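Nicotinamide-nucleotide adenylyltransferase NadR family / Ribosylnicotinamide kinase (Lactococcus lactis subsp. cremoris, PDB 6GYE) binds nicotinamide riboside, probably phosphorylates it in a P-loop kinase domain and may also act as an adenylyltransferase. Local coordinates at residues A[196-201]-A[206-211]; A[201-206]-A[357-362]. All coordinates share one frame; numbering follows the deposited sequence.

Interaction 1 of 2, residues A[196-201]-A[206-211]; sequences LVRRLA and APFSEE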
ATOM      1  N   LEU A 196     -10.791 -22.774  -3.064  1.00 45.98           N
ATOM      2  CA  LEU A 196     -11.469 -21.550  -3.490  1.00 45.63           C
ATOM      3  C   LEU A 196     -10.475 -20.424  -3.771  1.00 45.24           C
ATOM      4  O   LEU A 196     -10.542 -19.770  -4.821  1.00 46.57           O
ATOM      5  CB  LEU A 196     -12.486 -21.111  -2.434  1.00 54.00           C
ATOM      6  CG  LEU A 196     -13.288 -19.860  -2.816  1.00 55.51           C
ATOM      7  CD1 LEU A 196     -14.113 -20.127  -4.054  1.00 51.39           C
ATOM      8  CD2 LEU A 196     -14.168 -19.374  -1.680  1.00 58.15           C
ATOM      9  N   VAL A 197      -9.555 -20.186  -2.829  1.00 42.94           N
ATOM     10  CA  VAL A 197      -8.540 -19.134  -2.948  1.00 42.95           C
ATOM     11  C   VAL A 197      -7.767 -19.269  -4.255  1.00 50.58           C
ATOM     12  O   VAL A 197      -7.602 -18.302  -5.008  1.00 52.98           O
ATOM     13  CB  VAL A 197      -7.579 -19.190  -1.743  1.00 51.06           C
ATOM     14  CG1 VAL A 197      -6.342 -18.323  -1.993  1.00 42.58           C
ATOM     15  CG2 VAL A 197      -8.282 -18.769  -0.461  1.00 45.75           C
ATOM     16  N   ARG A 198      -7.277 -20.480  -4.541  1.00 52.49           N
ATOM     17  CA  ARG A 198      -6.453 -20.679  -5.728  1.00 46.01           C
ATOM     18  C   ARG A 198      -7.255 -20.488  -7.004  1.00 41.92           C
ATOM     19  O   ARG A 198      -6.756 -19.885  -7.963  1.00 47.49           O
ATOM     20  CB  ARG A 198      -5.822 -22.068  -5.706  1.00 48.48           C
ATOM     21  CG  ARG A 198      -4.919 -22.284  -4.507  1.00 64.52           C
ATOM     22  CD  ARG A 198      -4.336 -23.687  -4.487  1.00 74.67           C
ATOM     23  NE  ARG A 198      -3.301 -23.804  -3.467  1.00 84.81           N
ATOM     24  CZ  ARG A 198      -2.723 -24.944  -3.119  1.00 87.15           C
ATOM     25  NH1 ARG A 198      -3.079 -26.078  -3.703  1.00 89.10           N
ATOM     26  NH2 ARG A 198      -1.793 -24.942  -2.182  1.00 95.33           N
ATOM     27  N   ARG A 199      -8.502 -20.975  -7.034  1.00 40.88           N
ATOM     28  CA  ARG A 199      -9.319 -20.785  -8.227  1.00 43.27           C
ATOM     29  C   ARG A 199      -9.677 -19.312  -8.411  1.00 47.58           C
ATOM     30  O   ARG A 199      -9.597 -18.786  -9.531  1.00 50.47           O
ATOM     31  CB  ARG A 199     -10.565 -21.661  -8.164  1.00 49.16           C
ATOM     32  CG  ARG A 199     -10.186 -23.119  -8.085  1.00 60.63           C
ATOM     33  CD  ARG A 199     -10.833 -23.983  -9.101  1.00 62.49           C
ATOM     34  NE  ARG A 199     -12.017 -24.678  -8.622  1.00 75.42           N
ATOM     35  CZ  ARG A 199     -12.152 -26.001  -8.623  1.00 72.64           C
ATOM     36  NH1 ARG A 199     -11.166 -26.774  -9.074  1.00 66.83           N
ATOM     37  NH2 ARG A 199     -13.281 -26.544  -8.194  1.00 67.68           N
ATOM     38  N   LEU A 200     -10.046 -18.613  -7.330  1.00 44.91           N
ATOM     39  CA  LEU A 200     -10.349 -17.187  -7.475  1.00 43.48           C
ATOM     40  C   LEU A 200      -9.136 -16.424  -8.000  1.00 45.10           C
ATOM     41  O   LEU A 200      -9.237 -15.692  -8.987  1.00 49.78           O
ATOM     42  CB  LEU A 200     -10.828 -16.592  -6.149  1.00 42.23           C
ATOM     43  CG  LEU A 200     -12.186 -17.053  -5.607  1.00 46.82           C
ATOM     44  CD1 LEU A 200     -12.391 -16.517  -4.202  1.00 45.01           C
ATOM     45  CD2 LEU A 200     -13.338 -16.626  -6.520  1.00 41.27           C
ATOM     46  N   ALA A 201      -7.969 -16.611  -7.365  1.00 40.69           N
ATOM     47  CA  ALA A 201      -6.751 -15.902  -7.771  1.00 41.58           C
ATOM     48  C   ALA A 201      -6.339 -16.268  -9.192  1.00 43.62           C
ATOM     49  O   ALA A 201      -6.050 -15.392 -10.019  1.00 46.71           O
ATOM     50  CB  ALA A 201      -5.600 -16.210  -6.802  1.00 40.36           C
ATOM     51  N   ALA A 206      -3.966 -13.364 -10.314  1.00 42.64           N
ATOM     52  CA  ALA A 206      -3.600 -12.705  -9.074  1.00 43.24           C
ATOM     53  C   ALA A 206      -2.752 -13.616  -8.194  1.00 45.57           C
ATOM     54  O   ALA A 206      -2.882 -14.842  -8.253  1.00 44.85           O
ATOM     55  CB  ALA A 206      -4.856 -12.298  -8.300  1.00 40.16           C
ATOM     56  N   PRO A 207      -1.870 -13.053  -7.371  1.00 40.24           N
ATOM     57  CA  PRO A 207      -1.155 -13.866  -6.393  1.00 42.49           C
ATOM     58  C   PRO A 207      -2.083 -14.191  -5.233  1.00 41.93           C
ATOM     59  O   PRO A 207      -3.096 -13.530  -5.010  1.00 47.32           O
ATOM     60  CB  PRO A 207       0.014 -12.969  -5.948  1.00 38.99           C
ATOM     61  CG  PRO A 207      -0.433 -11.614  -6.196  1.00 48.25           C
ATOM     62  CD  PRO A 207      -1.441 -11.644  -7.321  1.00 44.76           C
ATOM     63  N   PHE A 208      -1.719 -15.233  -4.495  1.00 46.23           N
ATOM     64  CA  PHE A 208      -2.479 -15.636  -3.323  1.00 47.22           C
ATOM     65  C   PHE A 208      -1.515 -16.171  -2.272  1.00 48.04           C
ATOM     66  O   PHE A 208      -0.430 -16.638  -2.596  1.00 46.96           O
ATOM     67  CB  PHE A 208      -3.526 -16.699  -3.677  1.00 41.38           C
ATOM     68  CG  PHE A 208      -2.938 -17.958  -4.257  1.00 46.06           C
ATOM     69  CD1 PHE A 208      -2.748 -18.086  -5.626  1.00 40.43           C
ATOM     70  CD2 PHE A 208      -2.569 -19.008  -3.431  1.00 47.63           C
ATOM     71  CE1 PHE A 208      -2.203 -19.253  -6.157  1.00 43.52           C
ATOM     72  CE2 PHE A 208      -2.013 -20.173  -3.958  1.00 49.50           C
ATOM     73  CZ  PHE A 208      -1.832 -20.299  -5.315  1.00 37.88           C
ATOM     74  N   SER A 209      -1.916 -16.102  -1.014  1.00 43.11           N
ATOM     75  CA  SER A 209      -1.152 -16.713   0.056  1.00 46.31           C
ATOM     76  C   SER A 209      -1.732 -18.083   0.397  1.00 47.29           C
ATOM     77  O   SER A 209      -2.858 -18.419   0.026  1.00 49.51           O
ATOM     78  CB  SER A 209      -1.160 -15.817   1.295  1.00 46.52           C
ATOM     79  OG  SER A 209      -2.468 -15.777   1.826  1.00 47.60           O
ATOM     80  N   GLU A 210      -0.964 -18.849   1.165  1.00 48.11           N
ATOM     81  CA  GLU A 210      -1.406 -20.132   1.694  1.00 51.73           C
ATOM     82  C   GLU A 210      -1.753 -19.964   3.163  1.00 44.50           C
ATOM     83  O   GLU A 210      -1.431 -18.951   3.793  1.00 49.88           O
ATOM     84  CB  GLU A 210      -0.322 -21.214   1.549  1.00 49.71           C
ATOM     85  CG  GLU A 210       0.145 -21.543   0.132  1.00 71.31           C
ATOM     86  CD  GLU A 210      -0.871 -22.339  -0.691  1.00 89.34           C
ATOM     87  OE1 GLU A 210      -1.975 -22.645  -0.186  1.00 93.14           O
ATOM     88  OE2 GLU A 210      -0.554 -22.667  -1.859  1.00 94.79           O
ATOM     89  N   GLU A 211      -2.443 -20.960   3.707  1.00 44.52           N
ATOM     90  CA  GLU A 211      -2.771 -20.949   5.129  1.00 53.79           C
ATOM     91  C   GLU A 211      -1.517 -21.330   5.915  1.00 55.84           C
ATOM     92  O   GLU A 211      -1.061 -22.477   5.857  1.00 56.16           O
ATOM     93  CB  GLU A 211      -3.933 -21.889   5.443  1.00 51.81           C
ATOM     94  CG  GLU A 211      -4.404 -21.733   6.895  1.00 67.73           C
ATOM     95  CD  GLU A 211      -5.523 -22.688   7.285  1.00 77.56           C
ATOM     96  OE1 GLU A 211      -6.455 -22.272   8.023  1.00 77.35           O
ATOM     97  OE2 GLU A 211      -5.451 -23.863   6.875  1.00 84.87           O
TER

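Interaction 2 of 2, residues A[201-206]-A[357-362]; sequences ARSINA and TRYHHA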
ATOM      1  N   ALA A 201      -7.969 -16.611  -7.365  1.00 40.69           N
ATOM      2  CA  ALA A 201      -6.751 -15.902  -7.771  1.00 41.58           C
ATOM      3  C   ALA A 201      -6.339 -16.268  -9.192  1.00 43.62           C
ATOM      4  O   ALA A 201      -6.050 -15.392 -10.019  1.00 46.71           O
ATOM      5  CB  ALA A 201      -5.600 -16.210  -6.802  1.00 40.36           C
ATOM      6  N   ARG A 202      -6.301 -17.565  -9.495  1.00 41.57           N
ATOM      7  CA  ARG A 202      -5.858 -17.951 -10.828  1.00 43.51           C
ATOM      8  C   ARG A 202      -6.827 -17.449 -11.893  1.00 45.93           C
ATOM      9  O   ARG A 202      -6.416 -17.205 -13.031  1.00 54.46           O
ATOM     10  CB  ARG A 202      -5.643 -19.467 -10.898  1.00 41.06           C
ATOM     11  CG  ARG A 202      -4.324 -19.887 -10.211  1.00 45.43           C
ATOM     12  CD  ARG A 202      -4.265 -21.359  -9.850  1.00 51.04           C
ATOM     13  NE  ARG A 202      -2.955 -21.711  -9.315  1.00 63.87           N
ATOM     14  CZ  ARG A 202      -2.682 -22.810  -8.618  1.00 62.99           C
ATOM     15  NH1 ARG A 202      -3.628 -23.707  -8.337  1.00 54.63           N
ATOM     16  NH2 ARG A 202      -1.443 -23.012  -8.205  1.00 70.82           N
ATOM     17  N   SER A 203      -8.097 -17.226 -11.536  1.00 45.05           N
ATOM     18  CA  SER A 203      -9.056 -16.734 -12.529  1.00 44.06           C
ATOM     19  C   SER A 203      -8.634 -15.388 -13.099  1.00 43.57           C
ATOM     20  O   SER A 203      -8.974 -15.067 -14.241  1.00 43.26           O
ATOM     21  CB  SER A 203     -10.450 -16.605 -11.917  1.00 40.94           C
ATOM     22  OG  SER A 203     -10.936 -17.863 -11.482  1.00 55.91           O
ATOM     23  N   ILE A 204      -7.845 -14.611 -12.361  1.00 41.93           N
ATOM     24  CA  ILE A 204      -7.495 -13.290 -12.870  1.00 42.92           C
ATOM     25  C   ILE A 204      -5.992 -13.031 -12.796  1.00 50.81           C
ATOM     26  O   ILE A 204      -5.558 -11.873 -12.818  1.00 48.65           O
ATOM     27  CB  ILE A 204      -8.272 -12.200 -12.102  1.00 45.85           C
ATOM     28  CG1 ILE A 204      -8.010 -12.314 -10.591  1.00 41.81           C
ATOM     29  CG2 ILE A 204      -9.773 -12.291 -12.393  1.00 41.59           C
ATOM     30  CD1 ILE A 204      -8.523 -11.097  -9.799  1.00 49.74           C
ATOM     31  N   ASN A 205      -5.185 -14.095 -12.724  1.00 45.46           N
ATOM     32  CA  ASN A 205      -3.730 -13.970 -12.693  1.00 45.97           C
ATOM     33  C   ASN A 205      -3.249 -13.198 -11.461  1.00 49.17           C
ATOM     34  O   ASN A 205      -2.264 -12.455 -11.522  1.00 47.92           O
ATOM     35  CB  ASN A 205      -3.180 -13.345 -13.989  1.00 39.42           C
ATOM     36  CG  ASN A 205      -3.231 -14.298 -15.148  1.00 48.56           C
ATOM     37  OD1 ASN A 205      -3.311 -15.520 -14.951  1.00 40.47           O
ATOM     38  ND2 ASN A 205      -3.098 -13.770 -16.367  1.00 40.51           N
ATOM     39  N   ALA A 206      -3.966 -13.364 -10.314  1.00 42.64           N
ATOM     40  CA  ALA A 206      -3.600 -12.705  -9.074  1.00 43.24           C
ATOM     41  C   ALA A 206      -2.752 -13.616  -8.194  1.00 45.57           C
ATOM     42  O   ALA A 206      -2.882 -14.842  -8.253  1.00 44.85           O
ATOM     43  CB  ALA A 206      -4.856 -12.298  -8.300  1.00 40.16           C
ATOM     44  N   THR A 357     -22.915 -22.036  -7.930  1.00 53.53           N
ATOM     45  CA  THR A 357     -21.956 -22.667  -7.048  1.00 54.71           C
ATOM     46  C   THR A 357     -21.345 -21.610  -6.136  1.00 59.95           C
ATOM     47  O   THR A 357     -21.465 -20.402  -6.371  1.00 55.11           O
ATOM     48  CB  THR A 357     -20.805 -23.345  -7.825  1.00 59.85           C
ATOM     49  OG1 THR A 357     -19.950 -22.335  -8.389  1.00 54.04           O
ATOM     50  CG2 THR A 357     -21.319 -24.263  -8.952  1.00 52.08           C
ATOM     51  N   ARG A 358     -20.670 -22.096  -5.093  0.51 58.13           N
ATOM     52  CA  ARG A 358     -19.880 -21.236  -4.224  0.51 59.11           C
ATOM     53  C   ARG A 358     -18.918 -20.376  -5.034  0.51 57.31           C
ATOM     54  O   ARG A 358     -18.789 -19.167  -4.792  0.51 56.49           O
ATOM     55  CB  ARG A 358     -19.119 -22.109  -3.222  0.51 63.46           C
ATOM     56  CG  ARG A 358     -18.854 -21.472  -1.870  0.51 69.93           C
ATOM     57  CD  ARG A 358     -19.078 -22.461  -0.705  0.51 74.71           C
ATOM     58  NE  ARG A 358     -20.457 -22.950  -0.621  0.51 75.65           N
ATOM     59  CZ  ARG A 358     -21.020 -23.424   0.489  0.51 81.08           C
ATOM     60  NH1 ARG A 358     -20.332 -23.464   1.625  0.51 78.33           N
ATOM     61  NH2 ARG A 358     -22.276 -23.853   0.463  0.51 87.63           N
ATOM     62  N   TYR A 359     -18.244 -20.986  -6.015  1.00 55.04           N
ATOM     63  CA  TYR A 359     -17.272 -20.257  -6.825  1.00 50.95           C
ATOM     64  C   TYR A 359     -17.939 -19.146  -7.642  1.00 56.50           C
ATOM     65  O   TYR A 359     -17.410 -18.025  -7.729  1.00 50.56           O
ATOM     66  CB  TYR A 359     -16.503 -21.227  -7.733  1.00 48.69           C
ATOM     67  CG  TYR A 359     -15.623 -20.487  -8.703  1.00 47.80           C
ATOM     68  CD1 TYR A 359     -14.352 -20.062  -8.343  1.00 48.02           C
ATOM     69  CD2 TYR A 359     -16.093 -20.165  -9.969  1.00 46.14           C
ATOM     70  CE1 TYR A 359     -13.564 -19.346  -9.232  1.00 49.20           C
ATOM     71  CE2 TYR A 359     -15.342 -19.449 -10.844  1.00 47.45           C
ATOM     72  CZ  TYR A 359     -14.080 -19.040 -10.485  1.00 52.18           C
ATOM     73  OH  TYR A 359     -13.354 -18.333 -11.409  1.00 55.76           O
ATOM     74  N   HIS A 360     -19.094 -19.436  -8.261  1.00 47.47           N
ATOM     75  CA  HIS A 360     -19.821 -18.387  -8.975  1.00 54.99           C
ATOM     76  C   HIS A 360     -20.127 -17.213  -8.061  1.00 58.03           C
ATOM     77  O   HIS A 360     -19.915 -16.049  -8.433  1.00 55.37           O
ATOM     78  CB  HIS A 360     -21.123 -18.924  -9.572  1.00 52.01           C
ATOM     79  CG  HIS A 360     -20.923 -19.783 -10.772  1.00 52.40           C
ATOM     80  ND1 HIS A 360     -20.307 -21.017 -10.709  1.00 57.36           N
ATOM     81  CD2 HIS A 360     -21.260 -19.594 -12.070  1.00 54.06           C
ATOM     82  CE1 HIS A 360     -20.267 -21.549 -11.920  1.00 53.04           C
ATOM     83  NE2 HIS A 360     -20.842 -20.708 -12.762  1.00 57.79           N
ATOM     84  N   HIS A 361     -20.611 -17.504  -6.847  1.00 58.93           N
ATOM     85  CA  HIS A 361     -20.937 -16.436  -5.905  1.00 56.56           C
ATOM     86  C   HIS A 361     -19.711 -15.588  -5.588  1.00 52.15           C
ATOM     87  O   HIS A 361     -19.769 -14.355  -5.629  1.00 54.81           O
ATOM     88  CB  HIS A 361     -21.518 -17.033  -4.623  1.00 55.01           C
ATOM     89  CG  HIS A 361     -22.139 -16.018  -3.710  1.00 60.22           C
ATOM     90  ND1 HIS A 361     -22.871 -16.367  -2.591  1.00 59.45           N
ATOM     91  CD2 HIS A 361     -22.159 -14.664  -3.765  1.00 59.75           C
ATOM     92  CE1 HIS A 361     -23.302 -15.272  -1.993  1.00 58.11           C
ATOM     93  NE2 HIS A 361     -22.890 -14.224  -2.687  1.00 59.98           N
ATOM     94  N   ALA A 362     -18.587 -16.239  -5.278  1.00 49.70           N
ATOM     95  CA  ALA A 362     -17.390 -15.522  -4.849  1.00 53.15           C
ATOM     96  C   ALA A 362     -16.787 -14.691  -5.980  1.00 50.54           C
ATOM     97  O   ALA A 362     -16.363 -13.554  -5.754  1.00 51.58           O
ATOM     98  CB  ALA A 362     -16.354 -16.512  -4.304  1.00 47.04           C
TER

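Interaction 1 of 2, residues A[196-201]-A[206-211]
A206 N bonds to A201 O (2.9 Å) where the chain turns back beside the last turns of helix 193-203 as an extended segment, 206-211. V197, R198 and A201, one helical turn apart or adjacent, form the surface it meets. F208 fills the middle: with chi1 at 60° its CG sits between backbone N and carbonyl carbon, which turns the ring back on the helix. R198 CG lies over one ring face, a CH-pi contact 4.1 Å from the centroid and 29° off the normal. A201 CB reaches F208 CD1 at 3.6 Å, and V197 CG1 packs on F208 CB at 3.7 Å. Beyond the ring the extended arginine chain carries its guanidinium to E210, where R198 NH2 meets E210 OE2 at 2.6 Å in a salt bridge; a weak second bond goes to OE1, and the two planes stand 85° apart. A leucine in place of R198 would probably leave the E210 carboxylate without its charged mate. S209 OG reaches N243 of helix 229-247, a residue of the nicotinamide riboside pocket. P207 and S209 bond through their backbones to F257, laying the segment alongside strand 255-259, while L200 and A201 of the helix also pack on F257.

Interaction 2 of 2, residues A[201-206]-A[357-362]
S203 and Y359 meet through their hydroxyls because Y359 has CG anti to its own backbone N (chi1 173°), extending the phenol from helix 358-370 toward helix 193-203, while S203 holds OG beside its backbone N (chi1 -62°). Y359 OH comes to 2.5 Å from S203 OG, a very short separation whose exact length is doubtful. Y359 OH is placed as the donor, which fits S203 OG also bonding to R199 O one turn back; S203 OG lies at the ring edge, near the ring plane. A single hydroxyl thus links the tyrosine to the helix backbone. The backbones stay well apart, 10.6 Å between the CA atoms of S203 and Y359, and the long phenol spans the gap. S203 lies where helix 193-203 runs out into a Schellman motif: N205, with phi at 62°, is the C-prime residue, and A201 O takes both I204 N and A206 N, which reach it from opposite faces of its carbonyl plane. In this P-loop NTPase-type domain helix 358-370 packs beside the helix that begins at the probable P-loop (Walker A), with R199 and L200 also against the tyrosine. At the start of helix 358-370, T357 occupies the N-cap position, and its OG1 shares a hydrogen bond with H360 ND1 (2.7 Å).

How the interactions relate
Along the chain, helix 193-203 comes first, and both contacts use this helix, interaction 2 only its C-terminal end. Interaction 1 closes a short loop, with four residues between its segments, and lays 206-211 beside the helix. Interaction 2 closes a long one: 150 residues separate 201-206 from 357-362, including strands 255-259 and 296-300. The two cross, since their segments alternate along the chain: 196-201, 201-206, 206-211, 357-362; they share A201 and A206. Their centres lie 9 Å apart, and L200 joins them, its CD2 packing on A362 CB at 3.7 Å. Helix 193-203 is thus tied to the loop leading to helix 212-220 and to helix 358-370.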